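Local coordinates for Endoglucanase(Endo-1,4-beta-glucanase)protein (Pseudomonas stutzeri, PDB 6R2J), which binds cellobiose and probably hydrolyses internal beta-1,4 glycosidic bonds of cellulose-like glucans, at residues R178-Y183 with Y203-Y208. Numbering follows the deposited sequence.
Sequences RWSSAY and YEAHLY. With BGC (beta-D-glucopyranose), chain E; BGC (beta-D-glucopyranose), chain B.
Ser180 and Ala182 hold the backbone of His206 between them, tying a tight turn beyond strand 171-175 to the end of strand 201-206 in this (beta/alpha)8 TIM barrel, right at its glucan pocket. Arg178, already within the short helix 177-180, is the first of three successive residues with positive phi, a left-handed helical turn. The Arg178 guanidinium reaches the sugar, NH2 donating an almost straight hydrogen bond (169°) to O6 of the chain B glucose at 2.6 Å. Trp179 is the platform for that glucose: C3 sits 3.7 Å above the ring plane, over its centre, while His146 also stacks on the indole. An alanine here would probably leave the chain B glucose without its aromatic floor and His146 without its stacking partner. Next, Ser180 O accepts the backbone N-H of His206, with His206 N at 2.7 Å from Ser180 O, and Ser180 OG is hydrogen-bonded to Gly176 N. Ser181 turns its CB away from the strand; its OG meets a water at 2.8 Å and also bonds His184. Ala182 N then donates to His206 O at 3.0 Å, completing a single beta bridge around Ser181 and His206. The Ala182 methyl packs on Ala205, CB to CB at 3.6 Å, and Leu207 CD1 closes in 4.0 Å from the same Ala182 CB. The His206 backbone is thus gripped at both N and O. Its side chain has CG anti to the carbonyl carbon (chi1 -65°), which carries the imidazole off the strand to where ND1 bonds Glu144 of the pocket. On the other side of the ring NE2 donates at 3.0 Å to Glu204 OE2, which lies in the plane of the imidazole; seen from the carboxylate, NE2 stands 35° above its plane.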
# COMPACT_ATOMS: atom_id res chain seq x y z
N ARG A 178 -3.65 -12.46 8.23
CA ARG A 178 -4.04 -11.67 9.39
C ARG A 178 -4.03 -10.18 9.09
O ARG A 178 -3.51 -9.37 9.87
CB ARG A 178 -3.17 -11.97 10.61
CG ARG A 178 -3.94 -11.74 11.92
CD ARG A 178 -3.06 -11.12 12.98
NE ARG A 178 -3.87 -10.45 14.01
CZ ARG A 178 -4.57 -9.34 13.80
NH1 ARG A 178 -4.55 -8.73 12.60
NH2 ARG A 178 -5.30 -8.83 14.81
N TRP A 179 -4.60 -9.81 7.96
CA TRP A 179 -4.72 -8.41 7.53
C TRP A 179 -3.36 -7.77 7.27
O TRP A 179 -3.20 -6.55 7.40
CB TRP A 179 -5.57 -7.55 8.47
CG TRP A 179 -6.93 -8.14 8.82
CD1 TRP A 179 -7.18 -9.11 9.75
CD2 TRP A 179 -8.22 -7.76 8.29
NE1 TRP A 179 -8.53 -9.37 9.82
CE2 TRP A 179 -9.19 -8.55 8.94
CE3 TRP A 179 -8.65 -6.85 7.32
CZ2 TRP A 179 -10.57 -8.43 8.67
CZ3 TRP A 179 -10.02 -6.74 7.06
CH2 TRP A 179 -10.95 -7.53 7.73
N SER A 180 -2.36 -8.59 6.94
CA SER A 180 -0.98 -8.15 6.77
C SER A 180 -0.50 -7.30 7.96
O SER A 180 0.25 -6.34 7.80
CB SER A 180 -0.76 -7.42 5.46
OG SER A 180 0.61 -7.55 5.08
N SER A 181 -0.89 -7.72 9.16
CA SER A 181 -0.37 -7.14 10.39
C SER A 181 1.13 -7.31 10.53
O SER A 181 1.66 -8.42 10.44
CB SER A 181 -1.08 -7.82 11.56
OG SER A 181 -0.47 -7.47 12.78
N ALA A 182 1.81 -6.21 10.82
CA ALA A 182 3.25 -6.25 11.04
C ALA A 182 3.59 -6.93 12.37
O ALA A 182 4.53 -7.73 12.44
CB ALA A 182 3.79 -4.82 11.02
N TYR A 183 2.83 -6.63 13.42
CA TYR A 183 3.11 -7.20 14.73
C TYR A 183 3.00 -8.73 14.70
O TYR A 183 3.82 -9.44 15.30
CB TYR A 183 2.14 -6.60 15.76
CG TYR A 183 2.27 -7.20 17.12
CD1 TYR A 183 3.35 -6.85 17.95
CD2 TYR A 183 1.37 -8.16 17.58
CE1 TYR A 183 3.51 -7.44 19.19
CE2 TYR A 183 1.55 -8.76 18.81
CZ TYR A 183 2.60 -8.39 19.61
OH TYR A 183 2.76 -8.96 20.83
N TYR A 203 8.04 -7.38 0.63
CA TYR A 203 6.99 -7.80 1.55
C TYR A 203 6.47 -6.59 2.28
O TYR A 203 7.20 -5.63 2.54
CB TYR A 203 7.49 -8.85 2.52
CG TYR A 203 7.77 -10.13 1.79
CD1 TYR A 203 9.02 -10.35 1.20
CD2 TYR A 203 6.78 -11.10 1.62
CE1 TYR A 203 9.29 -11.51 0.52
CE2 TYR A 203 7.04 -12.29 0.95
CZ TYR A 203 8.30 -12.49 0.40
OH TYR A 203 8.61 -13.65 -0.27
N GLU A 204 5.19 -6.61 2.57
CA GLU A 204 4.50 -5.39 2.97
C GLU A 204 3.52 -5.75 4.06
O GLU A 204 2.68 -6.64 3.87
CB GLU A 204 3.69 -4.78 1.83
CG GLU A 204 2.65 -3.79 2.37
CD GLU A 204 1.80 -3.17 1.26
OE1 GLU A 204 1.98 -3.52 0.06
OE2 GLU A 204 0.92 -2.36 1.60
N ALA A 205 3.59 -5.01 5.16
CA ALA A 205 2.70 -5.13 6.31
C ALA A 205 2.10 -3.77 6.60
O ALA A 205 2.59 -2.73 6.15
CB ALA A 205 3.44 -5.60 7.57
N HIS A 206 1.04 -3.81 7.42
CA HIS A 206 0.28 -2.66 7.89
C HIS A 206 0.40 -2.60 9.40
O HIS A 206 0.61 -3.62 10.06
CB HIS A 206 -1.18 -2.78 7.47
CG HIS A 206 -1.35 -2.73 5.98
ND1 HIS A 206 -2.55 -2.95 5.35
CD2 HIS A 206 -0.44 -2.51 5.00
CE1 HIS A 206 -2.37 -2.88 4.04
NE2 HIS A 206 -1.11 -2.57 3.81
N LEU A 207 0.28 -1.39 9.93
CA LEU A 207 0.52 -1.21 11.35
C LEU A 207 -0.20 0.03 11.84
O LEU A 207 0.05 1.13 11.36
CB LEU A 207 2.04 -1.08 11.61
CG LEU A 207 2.60 -0.93 13.03
CD1 LEU A 207 4.09 -1.36 13.00
CD2 LEU A 207 2.41 0.49 13.57
N TYR A 208 -1.08 -0.16 12.82
CA TYR A 208 -1.78 0.92 13.46
C TYR A 208 -1.52 0.86 14.97
O TYR A 208 -0.95 -0.09 15.49
CB TYR A 208 -3.27 0.88 13.12
CG TYR A 208 -3.56 1.19 11.67
CD1 TYR A 208 -3.72 2.50 11.25
CD2 TYR A 208 -3.70 0.17 10.73
CE1 TYR A 208 -4.01 2.79 9.92
CE2 TYR A 208 -3.94 0.44 9.39
CZ TYR A 208 -4.13 1.75 8.99
OH TYR A 208 -4.42 2.05 7.68
C2 BGC E . -4.73 -5.94 11.62
C3 BGC E . -3.51 -5.73 10.77
C4 BGC E . -3.93 -4.66 9.81
C5 BGC E . -4.90 -3.64 10.29
C6 BGC E . -5.03 -2.71 9.12
C1 BGC E . -5.83 -4.90 11.95
O2 BGC E . -4.26 -6.77 12.76
O3 BGC E . -3.11 -6.91 10.07
O4 BGC E . -2.64 -4.27 9.41
O5 BGC E . -6.19 -4.35 10.61
O6 BGC E . -6.27 -1.98 9.29
C2 BGC B . -10.08 -5.24 11.55
C3 BGC B . -8.64 -5.40 11.16
C4 BGC B . -7.97 -5.55 12.50
C5 BGC B . -8.50 -6.77 13.33
C6 BGC B . -7.93 -6.86 14.76
C1 BGC B . -10.62 -6.57 12.10
O1 BGC B . -12.00 -6.63 12.32
O2 BGC B . -10.94 -4.90 10.47
O3 BGC B . -8.00 -4.26 10.56
O4 BGC B . -6.57 -5.77 12.63
O5 BGC B . -9.96 -6.99 13.40
O6 BGC B . -6.55 -6.53 14.69
O HOH W 1 0.24 -4.76 13.20